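Side-chain contacts in protein of Unknown Function (DUF1696) with Pleckstrin-homology Domains (Shewanella loihica PV-4, PDB 3DCX), which is of unknown function but has the pleckstrin-homology fold, in the bacterial branch of that family: residues F37-N41 / K42-L46; A75-F78 / D79-A82; Q109-I112 / A113-L117. All coordinates share one frame; numbering follows the deposited sequence.

Contact 1. Residues F37-N41 / K42-L46; sequences FVFTN and KRLIL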
loop_
_atom_site.group_PDB
_atom_site.type_symbol
_atom_site.label_atom_id
_atom_site.label_comp_id
_atom_site.label_asym_id
_atom_site.label_seq_id
_atom_site.Cartn_x
_atom_site.Cartn_y
_atom_site.Cartn_z
ATOM N N PHE A 37 -3.916 -16.562 -20.060
ATOM C CA PHE A 37 -3.944 -15.228 -19.512
ATOM C C PHE A 37 -5.405 -14.758 -19.572
ATOM O O PHE A 37 -5.966 -14.569 -20.661
ATOM C CB PHE A 37 -3.044 -14.363 -20.372
ATOM C CG PHE A 37 -2.567 -13.130 -19.704
ATOM C CD1 PHE A 37 -3.372 -12.031 -19.603
ATOM C CD2 PHE A 37 -1.301 -13.070 -19.164
ATOM C CE1 PHE A 37 -2.919 -10.867 -18.983
ATOM C CE2 PHE A 37 -0.848 -11.908 -18.542
ATOM C CZ PHE A 37 -1.666 -10.804 -18.473
ATOM N N VAL A 38 -6.038 -14.621 -18.407
ATOM C CA VAL A 38 -7.473 -14.364 -18.360
ATOM C C VAL A 38 -7.719 -12.978 -17.784
ATOM O O VAL A 38 -7.147 -12.631 -16.752
ATOM C CB VAL A 38 -8.183 -15.449 -17.554
ATOM C CG1 VAL A 38 -9.711 -15.193 -17.484
ATOM C CG2 VAL A 38 -7.875 -16.801 -18.176
ATOM N N PHE A 39 -8.495 -12.179 -18.499
ATOM C CA PHE A 39 -8.945 -10.879 -17.993
ATOM C C PHE A 39 -10.356 -11.013 -17.511
ATOM O O PHE A 39 -11.256 -11.303 -18.299
ATOM C CB PHE A 39 -8.931 -9.802 -19.075
ATOM C CG PHE A 39 -7.589 -9.516 -19.628
ATOM C CD1 PHE A 39 -7.004 -10.385 -20.559
ATOM C CD2 PHE A 39 -6.907 -8.366 -19.256
ATOM C CE1 PHE A 39 -5.742 -10.114 -21.084
ATOM C CE2 PHE A 39 -5.643 -8.081 -19.774
ATOM C CZ PHE A 39 -5.064 -8.945 -20.684
ATOM N N THR A 40 -10.565 -10.806 -16.218
ATOM C CA THR A 40 -11.913 -10.683 -15.700
ATOM C C THR A 40 -12.235 -9.194 -15.487
ATOM O O THR A 40 -11.443 -8.317 -15.836
ATOM C CB THR A 40 -12.099 -11.509 -14.441
ATOM O OG1 THR A 40 -11.769 -10.723 -13.272
ATOM C CG2 THR A 40 -11.282 -12.807 -14.531
ATOM N N ASN A 41 -13.410 -8.890 -14.960
ATOM C CA ASN A 41 -13.676 -7.503 -14.567
ATOM C C ASN A 41 -13.042 -7.080 -13.214
ATOM O O ASN A 41 -13.169 -5.932 -12.816
ATOM C CB ASN A 41 -15.173 -7.179 -14.603
ATOM C CG ASN A 41 -15.980 -7.990 -13.654
ATOM O OD1 ASN A 41 -15.556 -9.035 -13.155
ATOM N ND2 ASN A 41 -17.182 -7.521 -13.399
ATOM N N LYS A 42 -12.371 -8.004 -12.532
ATOM C CA LYS A 42 -11.780 -7.782 -11.200
ATOM C C LYS A 42 -10.274 -8.057 -11.116
ATOM O O LYS A 42 -9.591 -7.558 -10.222
ATOM C CB LYS A 42 -12.445 -8.707 -10.204
ATOM C CG LYS A 42 -13.943 -8.637 -10.145
ATOM C CD LYS A 42 -14.418 -7.463 -9.373
ATOM C CE LYS A 42 -15.901 -7.589 -9.080
ATOM N NZ LYS A 42 -16.512 -6.256 -9.105
ATOM N N ARG A 43 -9.770 -8.899 -12.000
ATOM C CA ARG A 43 -8.378 -9.344 -11.906
ATOM C C ARG A 43 -7.897 -9.955 -13.197
ATOM O O ARG A 43 -8.680 -10.321 -14.059
ATOM C CB ARG A 43 -8.236 -10.412 -10.795
ATOM C CG ARG A 43 -9.166 -11.604 -11.005
ATOM C CD ARG A 43 -8.898 -12.822 -10.103
ATOM N NE ARG A 43 -10.157 -13.576 -9.965
ATOM C CZ ARG A 43 -10.341 -14.645 -9.200
ATOM N NH1 ARG A 43 -9.343 -15.185 -8.498
ATOM N NH2 ARG A 43 -11.549 -15.197 -9.136
ATOM N N LEU A 44 -6.588 -10.130 -13.293
ATOM C CA LEU A 44 -6.029 -11.081 -14.225
ATOM C C LEU A 44 -5.867 -12.394 -13.474
ATOM O O LEU A 44 -5.508 -12.395 -12.286
ATOM C CB LEU A 44 -4.676 -10.632 -14.729
ATOM C CG LEU A 44 -4.537 -9.171 -15.150
ATOM C CD1 LEU A 44 -3.058 -8.892 -15.411
ATOM C CD2 LEU A 44 -5.387 -8.838 -16.361
ATOM N N ILE A 45 -6.149 -13.497 -14.164
ATOM C CA ILE A 45 -5.802 -14.833 -13.717
ATOM C C ILE A 45 -4.735 -15.377 -14.675
ATOM O O ILE A 45 -4.941 -15.464 -15.903
ATOM C CB ILE A 45 -7.025 -15.764 -13.620
ATOM C CG1 ILE A 45 -8.121 -15.115 -12.779
ATOM C CG2 ILE A 45 -6.628 -17.143 -12.964
ATOM C CD1 ILE A 45 -9.489 -15.853 -12.839
ATOM N N LEU A 46 -3.567 -15.692 -14.127
ATOM C CA LEU A 46 -2.498 -16.235 -14.925
ATOM C C LEU A 46 -2.395 -17.709 -14.569
ATOM O O LEU A 46 -2.086 -18.065 -13.433
ATOM C CB LEU A 46 -1.175 -15.497 -14.682
ATOM C CG LEU A 46 -1.164 -13.965 -14.593
ATOM C CD1 LEU A 46 0.252 -13.481 -14.795
ATOM C CD2 LEU A 46 -2.096 -13.312 -15.588
#
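Phe37 lays one face of its ring over CD2 of Leu46, a CH-pi contact in which CD2 stands 3.7 Å from the ring centroid. With CG anti to the backbone N (chi1 -159°), the ring reaches across to the strand of its partners, and CZ also meets CD1 of Leu44 at 3.9 Å, while CE2 of Phe39 comes in at the ring edge. Leu44 sends its other methyl, CD2, against CD2 of Phe39 at 3.3 Å, so the two branches divide mainly between the two rings. On the opposite side of this antiparallel hairpin, Ile45 faces Val38 in a hydrogen-bonded pair: Val38 N gives to Ile45 O, and Ile45 N returns to Val38 O. The CD1 end of Ile45 meets CG2 of Thr40 at 3.9 Å and lies over one face of the Arg43 guanidinium. At the turn Lys42 N bonds to Thr40 OG1 at 2.9 Å, an ST turn, and Arg43 N shares the same oxygen at 3.0 Å. The Lys42 side chain starts beside that hydroxyl, Lys42 CB 3.7 Å from Thr40 OG1. Lys42 CG then lies against the backbone carbonyl carbon of Asn41 and 3.4 Å from Asn41 OD1, and that oxygen accepts from Gln25 N. Glu24 bonds to Thr40 OG1 through one oxygen and forms a salt bridge to Arg43 NH2 through the other. The chemistry is thus divided: aromatic and leucine packing on one face, and at the turn a hydroxyl gripped by two backbone N-H groups and a carboxylate, which probably fixes its rotation.

Contact 2. Residues A75-F78 / D79-A82; sequences AGTF and DMDA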
loop_
_atom_site.group_PDB
_atom_site.type_symbol
_atom_site.label_atom_id
_atom_site.label_comp_id
_atom_site.label_asym_id
_atom_site.label_seq_id
_atom_site.Cartn_x
_atom_site.Cartn_y
_atom_site.Cartn_z
ATOM N N ALA A 75 6.603 -3.132 -31.122
ATOM C CA ALA A 75 7.647 -3.904 -31.826
ATOM C C ALA A 75 8.408 -3.020 -32.814
ATOM O O ALA A 75 7.832 -2.155 -33.472
ATOM C CB ALA A 75 7.034 -5.108 -32.563
ATOM N N GLY A 76 9.710 -3.239 -32.922
ATOM C CA GLY A 76 10.507 -2.537 -33.934
ATOM C C GLY A 76 10.330 -3.072 -35.351
ATOM O O GLY A 76 10.468 -2.319 -36.326
ATOM N N THR A 77 10.045 -4.370 -35.474
ATOM C CA THR A 77 9.905 -5.027 -36.782
ATOM C C THR A 77 8.666 -5.925 -36.796
ATOM O O THR A 77 8.088 -6.199 -35.742
ATOM C CB THR A 77 11.161 -5.895 -37.124
ATOM O OG1 THR A 77 11.311 -6.953 -36.168
ATOM C CG2 THR A 77 12.431 -5.047 -37.130
ATOM N N PHE A 78 8.262 -6.389 -37.979
ATOM C CA PHE A 78 7.145 -7.342 -38.079
ATOM C C PHE A 78 7.452 -8.663 -37.372
ATOM O O PHE A 78 6.557 -9.320 -36.859
ATOM C CB PHE A 78 6.774 -7.613 -39.541
ATOM C CG PHE A 78 5.728 -8.679 -39.706
ATOM C CD1 PHE A 78 4.398 -8.420 -39.399
ATOM C CD2 PHE A 78 6.067 -9.947 -40.156
ATOM C CE1 PHE A 78 3.426 -9.396 -39.544
ATOM C CE2 PHE A 78 5.088 -10.927 -40.301
ATOM C CZ PHE A 78 3.772 -10.653 -39.988
ATOM N N ASP A 79 8.728 -9.028 -37.335
ATOM C CA ASP A 79 9.187 -10.270 -36.720
ATOM C C ASP A 79 9.088 -10.240 -35.191
ATOM O O ASP A 79 9.028 -11.283 -34.558
ATOM C CB ASP A 79 10.631 -10.561 -37.178
ATOM C CG ASP A 79 10.771 -10.565 -38.715
ATOM O OD1 ASP A 79 10.159 -11.438 -39.383
ATOM O OD2 ASP A 79 11.495 -9.690 -39.259
HETATM N N MSE A 80 9.043 -9.047 -34.601
HETATM C CA MSE A 80 8.947 -8.895 -33.144
HETATM C C MSE A 80 7.535 -8.505 -32.698
HETATM O O MSE A 80 6.764 -7.936 -33.466
HETATM C CB MSE A 80 9.927 -7.818 -32.671
HETATM C CG MSE A 80 11.396 -8.159 -32.909
HETATM SE SE MSE A 80 12.025 -9.515 -31.655
HETATM C CE MSE A 80 11.912 -8.414 -29.978
ATOM N N ASP A 81 7.231 -8.783 -31.432
ATOM C CA ASP A 81 5.938 -8.432 -30.829
ATOM C C ASP A 81 6.070 -7.257 -29.872
ATOM O O ASP A 81 7.146 -7.015 -29.315
ATOM C CB ASP A 81 5.390 -9.639 -30.075
ATOM C CG ASP A 81 5.110 -10.809 -30.990
ATOM O OD1 ASP A 81 4.636 -10.546 -32.130
ATOM O OD2 ASP A 81 5.365 -11.978 -30.581
ATOM N N ALA A 82 4.971 -6.529 -29.686
ATOM C CA ALA A 82 4.913 -5.472 -28.662
ATOM C C ALA A 82 5.007 -6.135 -27.303
ATOM O O ALA A 82 4.674 -7.312 -27.159
ATOM C CB ALA A 82 3.613 -4.640 -28.765
#
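Ala75 pushes its methyl against the backbone of Met80, a selenomethionine here, with CB only 3.0 Å from the carbonyl O of Met80; this is the tight spot of the loop. The same methyl lies 4.0 Å from Met80 CB, and beyond it the backbone N of Ala75 comes to 3.8 Å from CA of Ala82, so the two ends of the loop are drawn together on this inner side. The bend itself is a type I beta turn from Thr77 to Met80. Its closing bond, Met80 N to Thr77 O, is long at 3.2 Å, and the donor stands 68° out of the carbonyl plane instead of meeting a lone pair. Thr77 keeps its hydroxyl between the backbone N and the carbonyl carbon (chi1 63°), which turns OG1 inward over the turn, 3.5 Å from CG of Met80. From there the Met80 chain bends at both its second and third torsions and carries the selenium away from the segment 75-78. The outer side is much looser. Thr77, Phe78, Asp79 and Met80 are exposed and also touch a crystal neighbour, and Asp79 does little more across the turn than bring CB to 3.8 Å from Thr77 OG1. Phe78 turns its ring outward, CG anti to the backbone N, where it meets Lys101 in a cation-pi contact. Lys101, which lies outside the loop, also bonds through NZ to Phe78 O and pairs in a salt bridge with Asp81 OD1. The loop joins strand 67-73 to strand 82-88 at one end of the three-stranded sheet, where Ala82 pairs through its backbone with Leu99 of strand 95-99.

Contact 3. Residues Q109-I112 / A113-L117; sequences QKTI and ANFSL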
loop_
_atom_site.group_PDB
_atom_site.type_symbol
_atom_site.label_atom_id
_atom_site.label_comp_id
_atom_site.label_asym_id
_atom_site.label_seq_id
_atom_site.Cartn_x
_atom_site.Cartn_y
_atom_site.Cartn_z
ATOM N N GLN A 109 -5.022 -3.329 -23.960
ATOM C CA GLN A 109 -4.657 -2.094 -23.276
ATOM C C GLN A 109 -5.901 -1.357 -22.774
ATOM O O GLN A 109 -5.873 -0.723 -21.702
ATOM C CB GLN A 109 -3.876 -1.200 -24.224
ATOM C CG GLN A 109 -2.525 -1.758 -24.631
ATOM C CD GLN A 109 -1.867 -0.884 -25.642
ATOM O OE1 GLN A 109 -1.335 0.168 -25.304
ATOM N NE2 GLN A 109 -1.930 -1.288 -26.909
ATOM N N LYS A 110 -6.973 -1.409 -23.570
ATOM C CA LYS A 110 -8.229 -0.733 -23.238
ATOM C C LYS A 110 -8.862 -1.390 -22.018
ATOM O O LYS A 110 -9.353 -0.706 -21.132
ATOM C CB LYS A 110 -9.193 -0.785 -24.430
ATOM C CG LYS A 110 -10.430 0.100 -24.295
ATOM C CD LYS A 110 -11.217 0.140 -25.605
ATOM C CE LYS A 110 -12.169 1.346 -25.706
ATOM N NZ LYS A 110 -13.085 1.475 -24.537
ATOM N N THR A 111 -8.825 -2.722 -21.975
ATOM C CA THR A 111 -9.320 -3.486 -20.824
ATOM C C THR A 111 -8.576 -3.158 -19.544
ATOM O O THR A 111 -9.189 -2.956 -18.484
ATOM C CB THR A 111 -9.213 -5.001 -21.073
ATOM O OG1 THR A 111 -9.844 -5.309 -22.310
ATOM C CG2 THR A 111 -9.884 -5.786 -19.941
ATOM N N ILE A 112 -7.251 -3.075 -19.629
ATOM C CA ILE A 112 -6.473 -2.714 -18.443
ATOM C C ILE A 112 -6.827 -1.317 -17.985
ATOM O O ILE A 112 -6.973 -1.043 -16.788
ATOM C CB ILE A 112 -4.927 -2.859 -18.691
ATOM C CG1 ILE A 112 -4.561 -4.334 -18.819
ATOM C CG2 ILE A 112 -4.140 -2.244 -17.549
ATOM C CD1 ILE A 112 -3.327 -4.634 -19.679
ATOM N N ALA A 113 -6.990 -0.408 -18.935
ATOM C CA ALA A 113 -7.372 0.932 -18.600
ATOM C C ALA A 113 -8.788 0.964 -18.009
ATOM O O ALA A 113 -9.026 1.659 -17.022
ATOM C CB ALA A 113 -7.299 1.833 -19.851
ATOM N N ASN A 114 -9.735 0.244 -18.632
ATOM C CA ASN A 114 -11.118 0.175 -18.111
ATOM C C ASN A 114 -11.210 -0.324 -16.684
ATOM O O ASN A 114 -12.009 0.175 -15.882
ATOM C CB ASN A 114 -12.034 -0.693 -19.018
ATOM C CG ASN A 114 -12.537 0.063 -20.221
ATOM O OD1 ASN A 114 -12.687 1.285 -20.170
ATOM N ND2 ASN A 114 -12.782 -0.649 -21.324
ATOM N N PHE A 115 -10.410 -1.323 -16.348
ATOM C CA PHE A 115 -10.543 -1.962 -15.029
ATOM C C PHE A 115 -9.503 -1.501 -14.031
ATOM O O PHE A 115 -9.712 -1.658 -12.837
ATOM C CB PHE A 115 -10.536 -3.479 -15.165
ATOM C CG PHE A 115 -11.689 -4.032 -16.003
ATOM C CD1 PHE A 115 -13.006 -3.686 -15.722
ATOM C CD2 PHE A 115 -11.445 -4.895 -17.060
ATOM C CE1 PHE A 115 -14.047 -4.185 -16.481
ATOM C CE2 PHE A 115 -12.489 -5.402 -17.823
ATOM C CZ PHE A 115 -13.795 -5.046 -17.528
ATOM N N SER A 116 -8.397 -0.905 -14.460
ATOM C CA SER A 116 -7.347 -0.583 -13.498
ATOM C C SER A 116 -7.169 0.906 -13.149
ATOM O O SER A 116 -6.403 1.230 -12.226
ATOM C CB SER A 116 -6.008 -1.233 -13.904
ATOM O OG SER A 116 -5.279 -0.462 -14.847
ATOM N N LEU A 117 -7.865 1.803 -13.849
ATOM C CA LEU A 117 -7.619 3.252 -13.710
ATOM C C LEU A 117 -8.731 3.944 -12.946
ATOM O O LEU A 117 -9.912 3.622 -13.193
ATOM C CB LEU A 117 -7.499 3.920 -15.087
ATOM C CG LEU A 117 -6.304 3.554 -15.956
ATOM C CD1 LEU A 117 -6.379 4.345 -17.277
ATOM C CD2 LEU A 117 -5.009 3.845 -15.222
ATOM O OXT LEU A 117 -8.469 4.838 -12.108
#
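Thr111 sets its methyl against the ring of Phe115 one helical turn on, CG2 lying 3.4 Å from CE2, and CD2 of the ring stands 3.3 Å from Thr111 O. The methyl gets there because CG2 is anti to the backbone N, which leaves OG1 beside that N, pointing back to a bond with Gly107 O. Phe115 slants across this threonine and meets Tyr64, Asn41 and Ala27. These residues belong to the C-terminal helix 105-116, the element that caps one end of the beta framework in pleckstrin-homology domains. An alanine in place of Phe115 is likely to open a gap between this helix and Tyr64 and to leave the Thr111 methyl without this ring beside it. In the last turn Ser116 OG sits between the backbone N and the carbonyl carbon (chi1 84°), which turns it back over the helix to donate to Ile112 O at 2.6 Å. Ser116 N donates to the same oxygen at 2.7 Å, the two coming from opposite faces of the carbonyl plane. Lys110 slants past Asn114, its CG 3.9 Å from Asn114 ND2. Lys110 NZ forms a salt bridge with Asp22 of a neighbouring subunit, and Asn114 OD1 accepts from the backbone N of that same Asp22.

How the contacts relate
The three contacts follow one another along the chain; none nests in or crosses another. Contact 1 closes the tight turn of the hairpin between strands 35-40 and 43-50. Contact 2 closes the loop linking strands 67-73 and 82-88 in the other sheet, and contact 3 closes no loop but lies within the final helix 105-116. Contacts 1 and 3 touch: Phe39 packs against Thr111 and Ile112, and the carbonyls of Thr40 and Asn41 meet the Phe115 ring. Because Ile112 and Ser116 also reach Phe70, the helix ties both sheets together. Contact 2 stands apart, its centre about 23 Å from that of contact 3. Leu117 of a neighbouring subunit packs on Lys42 and Arg43.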